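Local coordinates for protein pyridoxal kinase (Lactobacillus plantarum, PDB 3H74) that probably catalyses the ATP-dependent phosphorylation of pyridoxal to pyridoxal 5'-phosphate, at residues 4-10 with 75-81. Numbering follows the deposited sequence.
Sequences STMLVAE and FDQALIG
Leu7 (chi1 t, chi2 p) lays its CB over one face of the Phe75 ring (chi1 m), 4.1 Å from Phe75 CD1, while its CB also meets Ala78 CB at 4.1 Å. Thr5 CG2 comes obliquely to the same ring, 3.3 Å from Phe75 CD1. Segments 4-10 and 77-80 are extended and run parallel, their axes crossing at -18° with a closest approach of 4.4 Å. The register pairs Met6 with Gln77, Leu7 with Ala78, Val8 with Leu79 and Ala9 with Ile80. Thr5, Leu7 and Ala9 make the hydrogen bonds to 75-81, while Met6 and Val8 turn theirs to strand 32-42: Leu7 N gives to Gln77 O (2.9 Å) and Leu7 O takes Leu79 N (2.8 Å), then Ala9 N gives to Leu79 O (3.0 Å) and Ala9 O takes Gly81 N (2.9 Å). At the start, Asp76 turns (phi/psi -84/-44), bringing Asp76 N (3.0 Å) and Gln77 N (3.1 Å) both to Thr5 O; with chi1 m, Asp76 OD2 receives Thr5 N at 2.9 Å. Ala9 CB touches Ile80 CD1 (4.0 Å) on the face of Leu7 and Ala78, which helix 86-98 covers. On the other face, shared with Gln77, Met6 (selenomethionine) and Val8 meet Leu79: Met6 SE is 4.2 Å from Leu79 CB, and Val8 CG1 is 4.2 Å from Leu79 CD2. Met6 and Val8 also touch helix 19-29. Strand 103-106 flanks 77-80. These are thus two inner, neighbouring parallel strands of a sheet with helices on both faces, the three-layer alpha/beta/alpha core characteristic of the ribokinase-like fold.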
loop_
_atom_site.group_PDB
_atom_site.type_symbol
_atom_site.label_atom_id
_atom_site.label_comp_id
_atom_site.label_asym_id
_atom_site.label_seq_id
_atom_site.Cartn_x
_atom_site.Cartn_y
_atom_site.Cartn_z
ATOM N N SER A 4 16.211 6.708 -9.061
ATOM C CA SER A 4 15.033 6.654 -9.906
ATOM C C SER A 4 13.962 7.525 -9.278
ATOM O O SER A 4 14.080 7.941 -8.117
ATOM C CB SER A 4 14.521 5.221 -10.070
ATOM O OG SER A 4 14.027 4.724 -8.849
ATOM N N THR A 5 12.916 7.769 -10.052
ATOM C CA THR A 5 11.800 8.583 -9.631
ATOM C C THR A 5 10.594 7.690 -9.387
ATOM O O THR A 5 10.183 6.917 -10.263
ATOM C CB THR A 5 11.480 9.633 -10.710
ATOM O OG1 THR A 5 12.580 10.543 -10.823
ATOM C CG2 THR A 5 10.228 10.413 -10.370
HETATM N N MSE A 6 10.021 7.802 -8.195
HETATM C CA MSE A 6 8.800 7.071 -7.895
HETATM C C MSE A 6 7.669 8.004 -7.524
HETATM O O MSE A 6 7.804 8.847 -6.630
HETATM C CB MSE A 6 8.991 6.046 -6.785
HETATM C CG MSE A 6 7.715 5.237 -6.513
HETATM SE SE MSE A 6 7.881 4.026 -5.040
HETATM C CE MSE A 6 9.033 2.692 -5.888
ATOM N N LEU A 7 6.557 7.825 -8.216
ATOM C CA LEU A 7 5.323 8.498 -7.878
ATOM C C LEU A 7 4.677 7.749 -6.720
ATOM O O LEU A 7 4.525 6.526 -6.771
ATOM C CB LEU A 7 4.381 8.469 -9.083
ATOM C CG LEU A 7 2.937 8.926 -8.871
ATOM C CD1 LEU A 7 2.867 10.390 -8.410
ATOM C CD2 LEU A 7 2.121 8.713 -10.134
ATOM N N VAL A 8 4.300 8.482 -5.681
ATOM C CA VAL A 8 3.517 7.909 -4.583
ATOM C C VAL A 8 2.249 8.726 -4.462
ATOM O O VAL A 8 2.322 9.919 -4.126
ATOM C CB VAL A 8 4.279 7.906 -3.232
ATOM C CG1 VAL A 8 3.439 7.231 -2.158
ATOM C CG2 VAL A 8 5.617 7.213 -3.387
ATOM N N ALA A 9 1.104 8.105 -4.748
ATOM C CA ALA A 9 -0.177 8.795 -4.671
ATOM C C ALA A 9 -1.018 8.141 -3.589
ATOM O O ALA A 9 -1.425 6.982 -3.729
ATOM C CB ALA A 9 -0.894 8.760 -6.008
ATOM N N GLU A 10 -1.235 8.879 -2.499
ATOM C CA GLU A 10 -2.072 8.428 -1.392
ATOM C C GLU A 10 -2.407 9.629 -0.534
ATOM O O GLU A 10 -2.000 10.744 -0.838
ATOM C CB GLU A 10 -1.404 7.298 -0.591
ATOM C CG GLU A 10 -0.079 7.670 0.048
ATOM C CD GLU A 10 0.761 6.456 0.367
ATOM O OE1 GLU A 10 0.712 5.459 -0.382
ATOM O OE2 GLU A 10 1.514 6.503 1.342
ATOM N N PHE A 75 8.050 9.038 -15.029
ATOM C CA PHE A 75 8.268 8.353 -13.769
ATOM C C PHE A 75 8.756 6.949 -14.038
ATOM O O PHE A 75 8.352 6.331 -15.006
ATOM C CB PHE A 75 6.971 8.331 -12.952
ATOM C CG PHE A 75 6.494 9.695 -12.571
ATOM C CD1 PHE A 75 7.082 10.369 -11.516
ATOM C CD2 PHE A 75 5.490 10.324 -13.291
ATOM C CE1 PHE A 75 6.668 11.642 -11.161
ATOM C CE2 PHE A 75 5.069 11.610 -12.942
ATOM C CZ PHE A 75 5.661 12.262 -11.874
ATOM N N ASP A 76 9.651 6.457 -13.190
ATOM C CA ASP A 76 10.137 5.091 -13.336
ATOM C C ASP A 76 9.192 4.093 -12.677
ATOM O O ASP A 76 8.865 3.051 -13.251
ATOM C CB ASP A 76 11.543 4.971 -12.752
ATOM C CG ASP A 76 12.535 5.880 -13.448
ATOM O OD1 ASP A 76 12.751 5.682 -14.666
ATOM O OD2 ASP A 76 13.091 6.786 -12.789
ATOM N N GLN A 77 8.740 4.434 -11.475
ATOM C CA GLN A 77 7.903 3.557 -10.682
ATOM C C GLN A 77 6.728 4.330 -10.100
ATOM O O GLN A 77 6.773 5.564 -10.012
ATOM C CB GLN A 77 8.706 2.966 -9.528
ATOM C CG GLN A 77 9.879 2.083 -9.925
ATOM C CD GLN A 77 11.224 2.782 -9.867
ATOM O OE1 GLN A 77 11.346 3.928 -9.425
ATOM N NE2 GLN A 77 12.252 2.072 -10.284
ATOM N N ALA A 78 5.693 3.608 -9.676
ATOM C CA ALA A 78 4.567 4.220 -8.984
ATOM C C ALA A 78 4.028 3.295 -7.917
ATOM O O ALA A 78 3.970 2.071 -8.110
ATOM C CB ALA A 78 3.460 4.585 -9.959
ATOM N N LEU A 79 3.647 3.911 -6.798
ATOM C CA LEU A 79 2.943 3.253 -5.715
ATOM C C LEU A 79 1.655 4.021 -5.484
ATOM O O LEU A 79 1.680 5.240 -5.273
ATOM C CB LEU A 79 3.786 3.264 -4.438
ATOM C CG LEU A 79 3.095 2.906 -3.119
ATOM C CD1 LEU A 79 2.556 1.481 -3.131
ATOM C CD2 LEU A 79 4.044 3.105 -1.956
ATOM N N ILE A 80 0.533 3.315 -5.522
ATOM C CA ILE A 80 -0.765 3.941 -5.273
ATOM C C ILE A 80 -1.346 3.350 -4.004
ATOM O O ILE A 80 -1.514 2.125 -3.914
ATOM C CB ILE A 80 -1.776 3.727 -6.446
ATOM C CG1 ILE A 80 -1.128 3.980 -7.818
ATOM C CG2 ILE A 80 -3.038 4.551 -6.222
ATOM C CD1 ILE A 80 -0.562 5.383 -8.046
ATOM N N GLY A 81 -1.620 4.206 -3.026
ATOM C CA GLY A 81 -2.302 3.801 -1.801
ATOM C C GLY A 81 -3.738 4.288 -1.822
ATOM O O GLY A 81 -4.377 4.301 -2.868
#